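Cyclo(L-tyrosyl-L-tyrosyl) synthase (Mycobacterium tuberculosis, PDB 2X9Q) probably joins two tyrosyl groups delivered on tRNA into cyclo(L-tyrosyl-L-tyrosyl), an intermediate of mycocyclosin biosynthesis, without using ATP. Local coordinates at residues 150-153 against 154-158. Residues are numbered along the deposited sequence; the frame is centred on the assembly and turned at random.
Sequences KITT and TVNEL
T154 folds its hydroxyl back onto the helix, where OG1 donates to the carbonyl oxygen of K150 one turn earlier at 2.8 Å. The same oxygen accepts the backbone N of T154 at 3.0 Å, and the two donors approach from opposite faces of the carbonyl plane, so one residue grips K150 O twice. A chi1 of -57° makes this possible, placing OG1 beside its own backbone N, and the T154 side chain also packs on L99 of helix 96-109. T152 and T153 do the same, their hydroxyls bonded to the carbonyl oxygens of R148 and A149, four residues earlier, and their methyls are thereby turned to the following turn. CG2 of T152 lies 3.8 Å from ND2 of N156, the two side chains running alongside each other in the same direction. T153 and E157 are likewise side by side; the glutamate chain bends at chi2 and brings OE2 to 3.9 Å from the T153 methyl, while OE1 forms a salt bridge with R100. On the buried side I151 and V155 meet at an angle through their CG2 methyls, 4.1 Å apart, and both pack on F115 of strand 112-117. I151 also touches V167, and V155 touches L165, both on the edge strand 165-169. Regular i to i+4 backbone bonds, such as E157 N to T153 O at 2.9 Å, run beneath these pairs. Together they form the last turns of an amphipathic helix, 133-158, laid against the parallel part of the sheet in the Rossmann-like, HUP-class fold that cyclodipeptide synthases share with class I aminoacyl-tRNA synthetases.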
loop_
_atom_site.group_PDB
_atom_site.type_symbol
_atom_site.label_atom_id
_atom_site.label_comp_id
_atom_site.label_asym_id
_atom_site.label_seq_id
_atom_site.Cartn_x
_atom_site.Cartn_y
_atom_site.Cartn_z
ATOM N N LYS A 150 -16.607 -6.410 -1.891
ATOM C CA LYS A 150 -16.490 -5.731 -3.206
ATOM C C LYS A 150 -15.273 -6.277 -3.977
ATOM O O LYS A 150 -15.383 -6.549 -5.176
ATOM C CB LYS A 150 -16.368 -4.236 -3.108
ATOM C CG LYS A 150 -17.644 -3.616 -2.508
ATOM C CD LYS A 150 -17.344 -2.134 -2.237
ATOM C CE LYS A 150 -18.600 -1.403 -1.826
ATOM N NZ LYS A 150 -18.370 0.111 -2.002
ATOM N N ILE A 151 -14.146 -6.487 -3.278
ATOM C CA ILE A 151 -12.990 -7.015 -3.971
ATOM C C ILE A 151 -13.254 -8.431 -4.388
ATOM O O ILE A 151 -12.925 -8.768 -5.523
ATOM C CB ILE A 151 -11.685 -6.882 -3.193
ATOM C CG1 ILE A 151 -11.420 -5.389 -2.843
ATOM C CG2 ILE A 151 -10.530 -7.470 -3.993
ATOM C CD1 ILE A 151 -10.403 -5.300 -1.563
ATOM N N THR A 152 -13.791 -9.274 -3.474
ATOM C CA THR A 152 -14.035 -10.665 -3.807
ATOM C C THR A 152 -14.962 -10.793 -5.017
ATOM O O THR A 152 -14.664 -11.574 -5.905
ATOM C CB THR A 152 -14.504 -11.460 -2.580
ATOM O OG1 THR A 152 -13.531 -11.226 -1.553
ATOM C CG2 THR A 152 -14.678 -13.088 -2.844
ATOM N N THR A 153 -16.026 -9.984 -5.109
ATOM C CA THR A 153 -16.932 -10.056 -6.263
ATOM C C THR A 153 -16.150 -9.670 -7.516
ATOM O O THR A 153 -16.242 -10.333 -8.551
ATOM C CB THR A 153 -18.122 -9.092 -6.041
ATOM O OG1 THR A 153 -18.808 -9.503 -4.847
ATOM C CG2 THR A 153 -19.151 -9.036 -7.321
ATOM N N THR A 154 -15.400 -8.568 -7.430
ATOM C CA THR A 154 -14.533 -8.156 -8.541
ATOM C C THR A 154 -13.671 -9.301 -9.113
ATOM O O THR A 154 -13.631 -9.541 -10.330
ATOM C CB THR A 154 -13.662 -6.952 -8.134
ATOM O OG1 THR A 154 -14.515 -5.872 -7.709
ATOM C CG2 THR A 154 -12.842 -6.516 -9.372
ATOM N N VAL A 155 -13.010 -10.012 -8.235
ATOM C CA VAL A 155 -12.010 -11.017 -8.629
ATOM C C VAL A 155 -12.724 -12.242 -9.215
ATOM O O VAL A 155 -12.230 -12.868 -10.161
ATOM C CB VAL A 155 -11.070 -11.369 -7.458
ATOM C CG1 VAL A 155 -10.255 -12.606 -7.703
ATOM C CG2 VAL A 155 -10.114 -10.137 -7.087
ATOM N N ASN A 156 -13.906 -12.558 -8.660
ATOM C CA ASN A 156 -14.690 -13.732 -9.105
ATOM C C ASN A 156 -15.180 -13.438 -10.528
ATOM O O ASN A 156 -15.124 -14.290 -11.397
ATOM C CB ASN A 156 -15.904 -13.965 -8.158
ATOM C CG ASN A 156 -15.500 -14.579 -6.826
ATOM O OD1 ASN A 156 -14.376 -15.023 -6.643
ATOM N ND2 ASN A 156 -16.416 -14.558 -5.861
ATOM N N GLU A 157 -15.596 -12.202 -10.731
ATOM C CA GLU A 157 -16.040 -11.721 -12.018
ATOM C C GLU A 157 -14.956 -11.677 -13.085
ATOM O O GLU A 157 -15.174 -12.092 -14.250
ATOM C CB GLU A 157 -16.482 -10.305 -11.819
ATOM C CG GLU A 157 -17.474 -9.809 -12.766
ATOM C CD GLU A 157 -18.426 -8.921 -12.033
ATOM O OE1 GLU A 157 -18.283 -7.699 -12.217
ATOM O OE2 GLU A 157 -19.277 -9.444 -11.240
ATOM N N LEU A 158 -13.781 -11.158 -12.720
ATOM C CA LEU A 158 -12.678 -11.014 -13.715
ATOM C C LEU A 158 -11.839 -12.217 -13.919
ATOM O O LEU A 158 -11.252 -12.361 -14.984
ATOM C CB LEU A 158 -11.746 -9.815 -13.363
ATOM C CG LEU A 158 -12.443 -8.471 -13.398
ATOM C CD1 LEU A 158 -11.461 -7.324 -12.940
ATOM C CD2 LEU A 158 -12.986 -8.197 -14.807
#